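Local coordinates for protein polyketide biosynthesis 3-hydroxy-3-methylglutaryl-ACP synthase PksG (Bacillus subtilis, PDB 4YXT) that catalyses the aldol condensation of acetyl-ACP with a beta-ketothioester polyketide intermediate during biosynthesis of the antibiotic bacillaene, at residues K40-A45 with E365-L370; D50-G55 with T93-Y98; I85-S90 with V377-R382; L404-I409 with R414-I419. The protein carries 1 engineered substitution. One frame throughout, in Å; residues are numbered along the deposited sequence.

Interaction 1 (K40-A45 with E365-L370); sequences KEKAVA and EEYELL
Y367 is the first residue of the helical segment E365-L370 to reach K40-A45, and its side chain stretches across to K42 and V44. With CG anti to the backbone N (chi1 168°), the phenol is carried off the side of the helix until its hydroxyl meets the ammonium group of the lysine, K42 NZ donating to Y367 OH over 2.9 Å. Beyond CG the lysine runs extended and crosses the tyrosine at about a right angle. Nearer the helix, V44 touches the rim of the same ring: V44 CG1 lies close to the ring plane, 4.2 Å from Y367 CD1. Almost one turn further on, L370 adds a looser apolar contact, L370 CD1 standing 4.5 Å from V44 CG1. The pairing joins edge strand 41-43 of a small three-stranded sheet to helix 364-370, and L18 and L23 also pack against Y367. E165 completes the polar end, its backbone O accepting from K42 NZ and its carboxylate bonding to Y367 OH. The buried ammonium and hydroxyl thus share one small network, in which the lysine and carboxylate would probably polarise the phenol between them.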
loop_
_atom_site.group_PDB
_atom_site.type_symbol
_atom_site.label_atom_id
_atom_site.label_comp_id
_atom_site.label_asym_id
_atom_site.label_seq_id
_atom_site.Cartn_x
_atom_site.Cartn_y
_atom_site.Cartn_z
ATOM N N LYS A 40 25.059 -9.245 15.529
ATOM C CA LYS A 40 25.257 -9.930 16.826
ATOM C C LYS A 40 24.046 -10.671 17.270
ATOM O O LYS A 40 24.171 -11.733 17.816
ATOM C CB LYS A 40 25.669 -8.958 17.948
ATOM C CG LYS A 40 26.722 -7.927 17.559
ATOM C CD LYS A 40 26.681 -6.721 18.471
ATOM C CE LYS A 40 27.423 -6.974 19.782
ATOM N NZ LYS A 40 27.535 -5.701 20.585
ATOM N N GLU A 41 22.865 -10.107 17.078
ATOM C CA GLU A 41 21.678 -10.791 17.469
ATOM C C GLU A 41 20.660 -10.610 16.377
ATOM O O GLU A 41 20.707 -9.673 15.628
ATOM C CB GLU A 41 21.137 -10.223 18.793
ATOM C CG GLU A 41 22.147 -10.200 19.940
ATOM C CD GLU A 41 21.765 -9.236 21.056
ATOM O OE1 GLU A 41 21.242 -8.136 20.769
ATOM O OE2 GLU A 41 22.002 -9.558 22.236
ATOM N N LYS A 42 19.763 -11.565 16.264
ATOM C CA LYS A 42 18.564 -11.374 15.462
ATOM C C LYS A 42 17.367 -11.696 16.344
ATOM O O LYS A 42 17.413 -12.677 17.101
ATOM C CB LYS A 42 18.597 -12.243 14.217
ATOM C CG LYS A 42 18.650 -13.760 14.446
ATOM C CD LYS A 42 18.637 -14.429 13.078
ATOM C CE LYS A 42 18.204 -15.884 13.153
ATOM N NZ LYS A 42 17.823 -16.351 11.786
ATOM N N ALA A 43 16.330 -10.860 16.278
ATOM C CA ALA A 43 15.032 -11.219 16.813
ATOM C C ALA A 43 14.474 -12.409 16.071
ATOM O O ALA A 43 14.699 -12.555 14.878
ATOM C CB ALA A 43 14.082 -10.046 16.665
ATOM N N VAL A 44 13.725 -13.269 16.762
ATOM C CA VAL A 44 13.062 -14.423 16.129
ATOM C C VAL A 44 11.567 -14.428 16.533
ATOM O O VAL A 44 11.216 -14.569 17.720
ATOM C CB VAL A 44 13.748 -15.759 16.485
ATOM C CG1 VAL A 44 13.135 -16.932 15.701
ATOM C CG2 VAL A 44 15.255 -15.693 16.251
ATOM N N ALA A 45 10.690 -14.192 15.552
ATOM C CA ALA A 45 9.255 -14.250 15.778
ATOM C C ALA A 45 8.831 -15.681 16.175
ATOM O O ALA A 45 9.212 -16.663 15.529
ATOM C CB ALA A 45 8.490 -13.821 14.530
ATOM N N GLU A 365 18.743 -25.626 20.181
ATOM C CA GLU A 365 17.725 -26.653 20.092
ATOM C C GLU A 365 16.372 -25.942 19.961
ATOM O O GLU A 365 15.566 -26.327 19.122
ATOM C CB GLU A 365 17.767 -27.663 21.259
ATOM C CG GLU A 365 18.110 -29.108 20.846
ATOM C CD GLU A 365 19.615 -29.444 20.815
ATOM O OE1 GLU A 365 20.434 -28.602 21.259
ATOM O OE2 GLU A 365 19.994 -30.562 20.354
ATOM N N GLU A 366 16.131 -24.900 20.757
ATOM C CA GLU A 366 14.872 -24.141 20.607
ATOM C C GLU A 366 14.712 -23.540 19.203
ATOM O O GLU A 366 13.643 -23.617 18.602
ATOM C CB GLU A 366 14.763 -23.030 21.658
ATOM C CG GLU A 366 14.381 -23.543 23.033
ATOM C CD GLU A 366 14.622 -22.542 24.138
ATOM O OE1 GLU A 366 15.625 -21.808 24.116
ATOM O OE2 GLU A 366 13.810 -22.508 25.063
ATOM N N TYR A 367 15.796 -22.986 18.681
ATOM C CA TYR A 367 15.755 -22.245 17.441
ATOM C C TYR A 367 15.621 -23.184 16.222
ATOM O O TYR A 367 14.909 -22.872 15.258
ATOM C CB TYR A 367 16.978 -21.336 17.344
ATOM C CG TYR A 367 17.139 -20.757 15.969
ATOM C CD1 TYR A 367 16.288 -19.740 15.509
ATOM C CD2 TYR A 367 18.109 -21.236 15.113
ATOM C CE1 TYR A 367 16.418 -19.225 14.239
ATOM C CE2 TYR A 367 18.238 -20.730 13.838
ATOM C CZ TYR A 367 17.386 -19.727 13.407
ATOM O OH TYR A 367 17.551 -19.227 12.141
ATOM N N GLU A 368 16.266 -24.346 16.286
ATOM C CA GLU A 368 16.210 -25.340 15.206
ATOM C C GLU A 368 14.822 -26.003 15.131
ATOM O O GLU A 368 14.427 -26.551 14.083
ATOM C CB GLU A 368 17.311 -26.397 15.417
ATOM C CG GLU A 368 17.690 -27.229 14.195
ATOM C CD GLU A 368 18.767 -26.589 13.326
ATOM O OE1 GLU A 368 19.829 -26.195 13.862
ATOM O OE2 GLU A 368 18.551 -26.502 12.097
ATOM N N LEU A 369 14.085 -25.955 16.242
ATOM C CA LEU A 369 12.720 -26.479 16.280
ATOM C C LEU A 369 11.783 -25.530 15.540
ATOM O O LEU A 369 10.847 -25.972 14.876
ATOM C CB LEU A 369 12.255 -26.690 17.727
ATOM C CG LEU A 369 11.381 -27.904 18.106
ATOM C CD1 LEU A 369 9.929 -27.507 18.328
ATOM C CD2 LEU A 369 11.480 -29.068 17.124
ATOM N N LEU A 370 12.043 -24.228 15.639
ATOM C CA LEU A 370 11.241 -23.228 14.923
ATOM C C LEU A 370 11.694 -23.057 13.460
ATOM O O LEU A 370 10.871 -23.135 12.565
ATOM C CB LEU A 370 11.296 -21.880 15.637
ATOM C CG LEU A 370 10.991 -21.878 17.123
ATOM C CD1 LEU A 370 11.602 -20.624 17.734
ATOM C CD2 LEU A 370 9.500 -21.964 17.389
#

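Interaction 2 (D50-G55 with T93-Y98); sequences DPVTFG and TYIHEY
V52 and I95 form the tight part of this helix-helix contact, a worked case of two aliphatic side chains sliding past each other in opposite directions. V52 CG1 comes 3.3 Å from I95 CD1, closer than carbons usually pack, and the same isoleucine methyl lies 3.4 Å from V52 CA. CG1 of the valine is anti to its backbone N (chi1 179°), which turns that branch toward helix 91-99 and also places V52 CG1 3.7 Å from Y94 CB. The segments cross at -44°, their axes 9.4 Å apart at closest approach. Behind the contact I95 rests on strands 74-80 and 137-145 of the central sheet.

Packing is slacker beside the tyrosine ring, where V52 CG2 approaches obliquely, 4.1 Å from Y94 CD2; Y94 OH is hydrogen-bonded to the backbone N of R414 and to H413 ND1. Further round the helix, E97 is exposed and packs against E197 of the second subunit. The side chain of P51 is about 9 Å from that of the engineered A82, by similarity a proton donor/acceptor position. D50 and T53 make a capping box, T53 N donating to D50 OD1 and D50 N to T53 OG1. Aliphatic packing thus sets the helix spacing, while the box separately satisfies polar groups starting helix 51-64.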
loop_
_atom_site.group_PDB
_atom_site.type_symbol
_atom_site.label_atom_id
_atom_site.label_comp_id
_atom_site.label_asym_id
_atom_site.label_seq_id
_atom_site.Cartn_x
_atom_site.Cartn_y
_atom_site.Cartn_z
ATOM N N ASP A 50 2.772 -12.335 15.155
ATOM C CA ASP A 50 2.577 -12.089 13.757
ATOM C C ASP A 50 2.839 -10.603 13.517
ATOM O O ASP A 50 3.251 -9.903 14.420
ATOM C CB ASP A 50 1.197 -12.569 13.326
ATOM C CG ASP A 50 0.088 -11.664 13.757
ATOM O OD1 ASP A 50 0.335 -10.609 14.378
ATOM O OD2 ASP A 50 -1.043 -12.005 13.376
ATOM N N PRO A 51 2.682 -10.131 12.280
ATOM C CA PRO A 51 2.892 -8.663 12.121
ATOM C C PRO A 51 1.954 -7.721 12.850
ATOM O O PRO A 51 2.295 -6.537 13.030
ATOM C CB PRO A 51 2.750 -8.468 10.620
ATOM C CG PRO A 51 3.150 -9.803 10.064
ATOM C CD PRO A 51 2.641 -10.836 10.996
ATOM N N VAL A 52 0.750 -8.162 13.153
ATOM C CA VAL A 52 -0.159 -7.377 14.012
ATOM C C VAL A 52 0.404 -7.257 15.442
ATOM O O VAL A 52 0.554 -6.164 15.989
ATOM C CB VAL A 52 -1.550 -8.028 14.082
ATOM C CG1 VAL A 52 -2.445 -7.203 14.990
ATOM C CG2 VAL A 52 -2.121 -8.165 12.653
ATOM N N THR A 53 0.790 -8.386 16.012
ATOM C CA THR A 53 1.329 -8.367 17.351
ATOM C C THR A 53 2.549 -7.494 17.374
ATOM O O THR A 53 2.698 -6.680 18.289
ATOM C CB THR A 53 1.656 -9.779 17.897
ATOM O OG1 THR A 53 2.753 -10.355 17.177
ATOM C CG2 THR A 53 0.418 -10.701 17.784
ATOM N N PHE A 54 3.398 -7.648 16.349
ATOM C CA PHE A 54 4.667 -6.920 16.304
ATOM C C PHE A 54 4.372 -5.447 16.180
ATOM O O PHE A 54 5.008 -4.686 16.881
ATOM C CB PHE A 54 5.583 -7.357 15.147
ATOM C CG PHE A 54 6.630 -8.345 15.534
ATOM C CD1 PHE A 54 6.291 -9.626 15.858
ATOM C CD2 PHE A 54 7.976 -7.978 15.563
ATOM C CE1 PHE A 54 7.273 -10.556 16.228
ATOM C CE2 PHE A 54 8.968 -8.881 15.925
ATOM C CZ PHE A 54 8.615 -10.176 16.265
ATOM N N GLY A 55 3.394 -5.069 15.325
ATOM C CA GLY A 55 3.005 -3.659 15.146
ATOM C C GLY A 55 2.318 -3.021 16.375
ATOM O O GLY A 55 2.605 -1.864 16.742
ATOM N N THR A 93 -6.369 -3.065 9.810
ATOM C CA THR A 93 -7.668 -3.328 10.405
ATOM C C THR A 93 -7.547 -3.873 11.868
ATOM O O THR A 93 -8.146 -3.334 12.821
ATOM C CB THR A 93 -8.487 -4.271 9.514
ATOM O OG1 THR A 93 -7.857 -5.561 9.433
ATOM C CG2 THR A 93 -8.695 -3.692 8.065
ATOM N N TYR A 94 -6.747 -4.922 12.041
ATOM C CA TYR A 94 -6.438 -5.486 13.360
ATOM C C TYR A 94 -5.664 -4.523 14.258
ATOM O O TYR A 94 -5.984 -4.395 15.435
ATOM C CB TYR A 94 -5.603 -6.755 13.188
ATOM C CG TYR A 94 -6.379 -7.937 12.639
ATOM C CD1 TYR A 94 -7.465 -8.440 13.344
ATOM C CD2 TYR A 94 -6.058 -8.521 11.431
ATOM C CE1 TYR A 94 -8.175 -9.501 12.889
ATOM C CE2 TYR A 94 -6.764 -9.606 10.957
ATOM C CZ TYR A 94 -7.822 -10.100 11.704
ATOM O OH TYR A 94 -8.572 -11.200 11.300
ATOM N N ILE A 95 -4.641 -3.842 13.715
ATOM C CA ILE A 95 -3.876 -2.896 14.513
ATOM C C ILE A 95 -4.793 -1.813 15.072
ATOM O O ILE A 95 -4.722 -1.472 16.223
ATOM C CB ILE A 95 -2.777 -2.164 13.740
ATOM C CG1 ILE A 95 -1.773 -3.104 13.092
ATOM C CG2 ILE A 95 -2.049 -1.208 14.631
ATOM C CD1 ILE A 95 -1.421 -4.231 13.955
ATOM N N HIS A 96 -5.650 -1.277 14.227
ATOM C CA HIS A 96 -6.610 -0.270 14.637
ATOM C C HIS A 96 -7.532 -0.720 15.808
ATOM O O HIS A 96 -7.745 0.012 16.773
ATOM C CB HIS A 96 -7.439 0.102 13.410
ATOM C CG HIS A 96 -8.567 1.011 13.697
ATOM N ND1 HIS A 96 -8.462 2.380 13.576
ATOM C CD2 HIS A 96 -9.833 0.762 14.088
ATOM C CE1 HIS A 96 -9.613 2.939 13.888
ATOM N NE2 HIS A 96 -10.466 1.979 14.179
ATOM N N GLU A 97 -8.075 -1.920 15.702
ATOM C CA GLU A 97 -8.958 -2.467 16.726
ATOM C C GLU A 97 -8.244 -2.585 18.077
ATOM O O GLU A 97 -8.736 -2.155 19.108
ATOM C CB GLU A 97 -9.462 -3.856 16.248
ATOM C CG GLU A 97 -10.297 -4.669 17.248
ATOM C CD GLU A 97 -11.701 -4.106 17.486
ATOM O OE1 GLU A 97 -11.955 -2.941 17.123
ATOM O OE2 GLU A 97 -12.562 -4.831 18.043
ATOM N N TYR A 98 -7.083 -3.205 18.103
ATOM C CA TYR A 98 -6.451 -3.485 19.391
ATOM C C TYR A 98 -5.715 -2.278 19.956
ATOM O O TYR A 98 -5.340 -2.279 21.129
ATOM C CB TYR A 98 -5.537 -4.701 19.274
ATOM C CG TYR A 98 -6.291 -5.998 19.157
ATOM C CD1 TYR A 98 -6.703 -6.465 17.926
ATOM C CD2 TYR A 98 -6.592 -6.756 20.291
ATOM C CE1 TYR A 98 -7.428 -7.642 17.798
ATOM C CE2 TYR A 98 -7.305 -7.950 20.181
ATOM C CZ TYR A 98 -7.720 -8.381 18.929
ATOM O OH TYR A 98 -8.400 -9.548 18.803
#

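Interaction 3 (I85-S90 with V377-R382); sequences IDFGKS and VRFGTR
I85 meets F379 with its carbonyl carbon, I85 C lying 3.6 Å from F379 CE2. The ring comes obliquely against the peptide link to D86, whose side chain turns away into its own loop. There D86 OD2 accepts from G88 N at 3.0 Å and from K89 N at 2.7 Å, the two donors arriving from opposite faces of the carboxylate plane. The result is an Asx turn extended into an Asx motif; it lies in the connection from strand 74-80 to helix 91-99 at the dimer interface of this thiolase-like fold, and R203 N of the second subunit bonds to the same oxygen. F87 follows with the aromatic part: F87 CE1 touches F379 CZ at 3.4 Å, the planes 81° apart and neither ring covering the face of the other. CG of F379 is anti to its backbone N (chi1 163°), which carries the ring from the type I turn R378-T381 across to I85 and F87. On the dimer side, F87 also makes an edge-to-face stack with F379 of the second subunit, and K89 NZ a salt bridge with its E197.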
loop_
_atom_site.group_PDB
_atom_site.type_symbol
_atom_site.label_atom_id
_atom_site.label_comp_id
_atom_site.label_asym_id
_atom_site.label_seq_id
_atom_site.Cartn_x
_atom_site.Cartn_y
_atom_site.Cartn_z
ATOM N N ILE A 85 -0.979 -10.575 5.590
ATOM C CA ILE A 85 -1.800 -11.624 6.202
ATOM C C ILE A 85 -2.902 -12.063 5.243
ATOM O O ILE A 85 -3.570 -13.046 5.466
ATOM C CB ILE A 85 -2.366 -11.013 7.527
ATOM C CG1 ILE A 85 -1.927 -11.866 8.687
ATOM C CG2 ILE A 85 -3.826 -10.579 7.441
ATOM C CD1 ILE A 85 -0.399 -11.946 8.741
ATOM N N ASP A 86 -3.136 -11.258 4.213
ATOM C CA ASP A 86 -4.288 -11.420 3.369
ATOM C C ASP A 86 -3.993 -10.736 2.076
ATOM O O ASP A 86 -3.329 -9.718 2.073
ATOM C CB ASP A 86 -5.482 -10.752 4.018
ATOM C CG ASP A 86 -6.779 -11.271 3.505
ATOM O OD1 ASP A 86 -7.123 -12.414 3.922
ATOM O OD2 ASP A 86 -7.472 -10.565 2.683
ATOM N N PHE A 87 -4.516 -11.236 0.977
ATOM C CA PHE A 87 -4.402 -10.488 -0.279
ATOM C C PHE A 87 -5.131 -9.138 -0.289
ATOM O O PHE A 87 -4.687 -8.237 -1.012
ATOM C CB PHE A 87 -4.759 -11.365 -1.486
ATOM C CG PHE A 87 -3.624 -12.262 -1.872
ATOM C CD1 PHE A 87 -3.311 -13.373 -1.084
ATOM C CD2 PHE A 87 -2.794 -11.930 -2.917
ATOM C CE1 PHE A 87 -2.210 -14.156 -1.386
ATOM C CE2 PHE A 87 -1.692 -12.716 -3.227
ATOM C CZ PHE A 87 -1.413 -13.842 -2.478
ATOM N N GLY A 88 -6.201 -9.012 0.504
ATOM C CA GLY A 88 -7.047 -7.820 0.526
ATOM C C GLY A 88 -7.138 -7.129 1.877
ATOM O O GLY A 88 -6.910 -5.934 1.998
ATOM N N LYS A 89 -7.463 -7.892 2.905
ATOM C CA LYS A 89 -7.555 -7.368 4.260
ATOM C C LYS A 89 -6.180 -6.946 4.813
ATOM O O LYS A 89 -5.272 -7.759 5.006
ATOM C CB LYS A 89 -8.196 -8.405 5.164
ATOM C CG LYS A 89 -8.689 -7.881 6.498
ATOM C CD LYS A 89 -9.206 -9.069 7.301
ATOM C CE LYS A 89 -9.578 -8.718 8.732
ATOM N NZ LYS A 89 -10.739 -7.800 8.781
ATOM N N SER A 90 -6.026 -5.657 5.075
ATOM C CA SER A 90 -4.773 -5.192 5.586
ATOM C C SER A 90 -4.546 -5.389 7.094
ATOM O O SER A 90 -5.458 -5.434 7.918
ATOM C CB SER A 90 -4.572 -3.687 5.274
ATOM O OG SER A 90 -5.343 -2.927 6.129
ATOM N N VAL A 377 1.839 -21.886 11.646
ATOM C CA VAL A 377 0.968 -20.784 11.263
ATOM C C VAL A 377 1.399 -20.294 9.866
ATOM O O VAL A 377 1.988 -19.250 9.685
ATOM C CB VAL A 377 0.851 -19.705 12.344
ATOM C CG1 VAL A 377 -0.185 -18.675 11.929
ATOM C CG2 VAL A 377 0.433 -20.333 13.666
ATOM N N ARG A 378 1.076 -21.118 8.888
ATOM C CA ARG A 378 1.359 -20.853 7.499
ATOM C C ARG A 378 0.354 -19.796 7.046
ATOM O O ARG A 378 -0.754 -19.672 7.613
ATOM C CB ARG A 378 1.226 -22.148 6.689
ATOM N N PHE A 379 0.754 -19.055 6.015
ATOM C CA PHE A 379 0.004 -17.914 5.513
ATOM C C PHE A 379 -1.493 -18.158 5.274
ATOM O O PHE A 379 -2.326 -17.330 5.614
ATOM C CB PHE A 379 0.651 -17.380 4.245
ATOM C CG PHE A 379 -0.245 -16.499 3.452
ATOM C CD1 PHE A 379 -0.993 -17.015 2.395
ATOM C CD2 PHE A 379 -0.356 -15.169 3.763
ATOM C CE1 PHE A 379 -1.838 -16.198 1.662
ATOM C CE2 PHE A 379 -1.200 -14.339 3.026
ATOM C CZ PHE A 379 -1.921 -14.843 1.967
ATOM N N GLY A 380 -1.890 -19.258 4.702
ATOM C CA GLY A 380 -3.332 -19.358 4.527
ATOM C C GLY A 380 -4.130 -20.015 5.648
ATOM O O GLY A 380 -5.259 -20.404 5.438
ATOM N N THR A 381 -3.557 -20.183 6.826
ATOM C CA THR A 381 -4.219 -20.954 7.902
ATOM C C THR A 381 -5.653 -20.495 8.223
ATOM O O THR A 381 -5.889 -19.319 8.504
ATOM C CB THR A 381 -3.355 -20.922 9.179
ATOM O OG1 THR A 381 -2.053 -21.444 8.888
ATOM C CG2 THR A 381 -3.989 -21.689 10.326
ATOM N N ARG A 382 -6.596 -21.441 8.200
ATOM C CA ARG A 382 -8.008 -21.180 8.420
ATOM C C ARG A 382 -8.442 -21.346 9.879
ATOM O O ARG A 382 -9.175 -20.492 10.425
ATOM C CB ARG A 382 -8.825 -22.126 7.572
ATOM C CG ARG A 382 -10.307 -21.767 7.485
ATOM C CD ARG A 382 -11.158 -23.007 7.239
ATOM N NE ARG A 382 -12.081 -22.827 6.126
ATOM C CZ ARG A 382 -11.839 -23.195 4.870
ATOM N NH1 ARG A 382 -10.686 -23.784 4.524
ATOM N NH2 ARG A 382 -12.773 -22.987 3.951
#

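Interaction 4 (L404-I409 with R414-I419); sequences LFLEEI and RKYRWI
L404 CD1 sits over the six-membered ring of W418, 3.7 Å from its centroid and almost on its normal, one of three contacts on this face of the antiparallel hairpin in which a methyl lies over a flat group. L406 CD1 lies over the Y416 ring toward its rim, a second CH-pi contact, and I409 CD1 over the guanidinium face of R414, 3.9 Å from R414 NE. Among backbone bonds, F405 and R417 exchange a pair of N-H...O bonds and K415 N donates to E408 O. Between them a classic beta bulge sets E407 and E408 both against K415, whose O takes a bond of 2.9 Å from E407 N and a weak one of 3.4 Å from E408 N. K415 NZ makes a salt bridge with E408 OE1, its hydrogen bond weak at 3.4 Å. Strand 384-385 adjoins strand 403-410, while helix 51-64 lies against Y416 and W418, its N-cap D50 binding both R414 and Y416 OH, and Y98 stacks edge-to-face on Y416.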
loop_
_atom_site.group_PDB
_atom_site.type_symbol
_atom_site.label_atom_id
_atom_site.label_comp_id
_atom_site.label_asym_id
_atom_site.label_seq_id
_atom_site.Cartn_x
_atom_site.Cartn_y
_atom_site.Cartn_z
ATOM N N LEU A 404 0.640 -8.070 23.076
ATOM C CA LEU A 404 -0.388 -8.745 22.329
ATOM C C LEU A 404 0.160 -10.007 21.789
ATOM O O LEU A 404 1.300 -10.062 21.352
ATOM C CB LEU A 404 -0.883 -7.899 21.170
ATOM C CG LEU A 404 -2.279 -8.275 20.666
ATOM C CD1 LEU A 404 -3.331 -7.947 21.714
ATOM C CD2 LEU A 404 -2.663 -7.545 19.373
ATOM N N PHE A 405 -0.661 -11.034 21.765
ATOM C CA PHE A 405 -0.255 -12.297 21.168
ATOM C C PHE A 405 -1.386 -12.897 20.398
ATOM O O PHE A 405 -2.525 -12.627 20.709
ATOM C CB PHE A 405 0.248 -13.267 22.242
ATOM C CG PHE A 405 1.567 -12.876 22.792
ATOM C CD1 PHE A 405 2.703 -12.941 21.986
ATOM C CD2 PHE A 405 1.684 -12.388 24.081
ATOM C CE1 PHE A 405 3.928 -12.526 22.458
ATOM C CE2 PHE A 405 2.918 -11.989 24.562
ATOM C CZ PHE A 405 4.040 -12.062 23.755
ATOM N N LEU A 406 -1.049 -13.682 19.379
ATOM C CA LEU A 406 -2.029 -14.370 18.576
ATOM C C LEU A 406 -2.476 -15.571 19.388
ATOM O O LEU A 406 -1.661 -16.420 19.749
ATOM C CB LEU A 406 -1.398 -14.857 17.266
ATOM C CG LEU A 406 -2.232 -15.645 16.261
ATOM C CD1 LEU A 406 -3.545 -14.984 15.862
ATOM C CD2 LEU A 406 -1.428 -15.940 14.998
ATOM N N GLU A 407 -3.771 -15.642 19.659
ATOM C CA GLU A 407 -4.339 -16.694 20.475
ATOM C C GLU A 407 -4.885 -17.814 19.592
ATOM O O GLU A 407 -4.779 -18.972 19.929
ATOM C CB GLU A 407 -5.460 -16.086 21.326
ATOM C CG GLU A 407 -5.992 -16.946 22.475
ATOM C CD GLU A 407 -7.452 -16.656 22.801
ATOM O OE1 GLU A 407 -8.250 -16.384 21.859
ATOM O OE2 GLU A 407 -7.808 -16.716 24.000
ATOM N N GLU A 408 -5.487 -17.454 18.459
ATOM C CA GLU A 408 -6.203 -18.414 17.651
ATOM C C GLU A 408 -6.651 -17.796 16.325
ATOM O O GLU A 408 -6.902 -16.605 16.252
ATOM C CB GLU A 408 -7.459 -18.834 18.417
ATOM C CG GLU A 408 -8.166 -20.073 17.886
ATOM C CD GLU A 408 -9.668 -20.043 18.144
ATOM O OE1 GLU A 408 -10.118 -19.286 19.044
ATOM O OE2 GLU A 408 -10.399 -20.777 17.434
ATOM N N ILE A 409 -6.833 -18.629 15.313
ATOM C CA ILE A 409 -7.500 -18.217 14.067
ATOM C C ILE A 409 -8.705 -19.128 13.907
ATOM O O ILE A 409 -8.554 -20.351 13.961
ATOM C CB ILE A 409 -6.546 -18.310 12.853
ATOM C CG1 ILE A 409 -5.231 -17.609 13.162
ATOM C CG2 ILE A 409 -7.157 -17.732 11.587
ATOM C CD1 ILE A 409 -4.184 -17.711 12.072
ATOM N N ARG A 414 -8.453 -13.776 12.875
ATOM C CA ARG A 414 -7.426 -13.812 13.909
ATOM C C ARG A 414 -7.836 -13.165 15.217
ATOM O O ARG A 414 -8.259 -12.009 15.247
ATOM C CB ARG A 414 -6.142 -13.132 13.444
ATOM C CG ARG A 414 -5.654 -13.679 12.155
ATOM C CD ARG A 414 -4.244 -13.294 11.870
ATOM N NE ARG A 414 -3.758 -14.080 10.766
ATOM C CZ ARG A 414 -2.495 -14.434 10.612
ATOM N NH1 ARG A 414 -1.595 -14.098 11.513
ATOM N NH2 ARG A 414 -2.140 -15.161 9.568
ATOM N N LYS A 415 -7.628 -13.878 16.319
ATOM C CA LYS A 415 -7.985 -13.305 17.598
ATOM C C LYS A 415 -6.789 -13.209 18.501
ATOM O O LYS A 415 -6.031 -14.152 18.625
ATOM C CB LYS A 415 -9.135 -14.097 18.194
ATOM C CG LYS A 415 -10.368 -14.070 17.264
ATOM C CD LYS A 415 -11.360 -15.160 17.601
ATOM C CE LYS A 415 -11.793 -15.073 19.067
ATOM N NZ LYS A 415 -11.907 -16.457 19.591
ATOM N N TYR A 416 -6.604 -12.021 19.081
ATOM C CA TYR A 416 -5.444 -11.714 19.871
ATOM C C TYR A 416 -5.829 -11.546 21.337
ATOM O O TYR A 416 -6.968 -11.454 21.671
ATOM C CB TYR A 416 -4.709 -10.475 19.324
ATOM C CG TYR A 416 -4.320 -10.633 17.864
ATOM C CD1 TYR A 416 -3.057 -11.015 17.506
ATOM C CD2 TYR A 416 -5.258 -10.400 16.840
ATOM C CE1 TYR A 416 -2.714 -11.181 16.160
ATOM C CE2 TYR A 416 -4.927 -10.549 15.504
ATOM C CZ TYR A 416 -3.659 -10.935 15.166
ATOM O OH TYR A 416 -3.345 -11.091 13.857
ATOM N N ARG A 417 -4.835 -11.536 22.199
ATOM C CA ARG A 417 -5.049 -11.465 23.641
ATOM C C ARG A 417 -3.894 -10.709 24.280
ATOM O O ARG A 417 -2.736 -10.839 23.845
ATOM C CB ARG A 417 -5.089 -12.887 24.186
ATOM C CG ARG A 417 -5.395 -13.020 25.667
ATOM C CD ARG A 417 -5.064 -14.439 26.113
ATOM N NE ARG A 417 -5.394 -14.661 27.521
ATOM C CZ ARG A 417 -5.522 -15.858 28.088
ATOM N NH1 ARG A 417 -5.357 -16.959 27.367
ATOM N NH2 ARG A 417 -5.831 -15.959 29.377
ATOM N N TRP A 418 -4.217 -9.953 25.319
ATOM C CA TRP A 418 -3.242 -9.254 26.124
ATOM C C TRP A 418 -2.650 -10.188 27.184
ATOM O O TRP A 418 -3.350 -10.969 27.781
ATOM C CB TRP A 418 -3.900 -8.073 26.803
ATOM C CG TRP A 418 -4.350 -7.087 25.845
ATOM C CD1 TRP A 418 -5.635 -6.835 25.473
ATOM C CD2 TRP A 418 -3.523 -6.207 25.069
ATOM N NE1 TRP A 418 -5.660 -5.819 24.535
ATOM C CE2 TRP A 418 -4.375 -5.428 24.269
ATOM C CE3 TRP A 418 -2.141 -5.992 24.991
ATOM C CZ2 TRP A 418 -3.888 -4.443 23.395
ATOM C CZ3 TRP A 418 -1.664 -5.054 24.117
ATOM C CH2 TRP A 418 -2.532 -4.273 23.329
ATOM N N ILE A 419 -1.346 -10.123 27.395
ATOM C CA ILE A 419 -0.689 -10.956 28.393
ATOM C C ILE A 419 0.380 -10.145 29.100
ATOM O O ILE A 419 0.992 -9.247 28.487
ATOM C CB ILE A 419 -0.089 -12.215 27.748
ATOM C CG1 ILE A 419 -1.230 -13.091 27.226
ATOM C CG2 ILE A 419 0.796 -12.974 28.744
ATOM C CD1 ILE A 419 -0.826 -14.371 26.545
#

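How the interactions relate
Interaction 2 is the buried one, an apolar helix-helix contact; interactions 1, 3 and 4 are only partly buried and mix apolar packing with polar bonds or aromatic rims. Interactions 2 and 4 touch: the start of helix 51-64 and the C-terminal hairpin meet through a cluster of charged and hydroxyl groups, so that a polar seam borders the apolar helix packing. Interaction 3 reaches both, since I85 touches P51 of interaction 2 and R414 of interaction 4, and with interaction 2 it faces the second subunit. Interaction 1 lies apart, meeting interaction 2 where A45 CB packs on F54 CE1 at 3.9 Å.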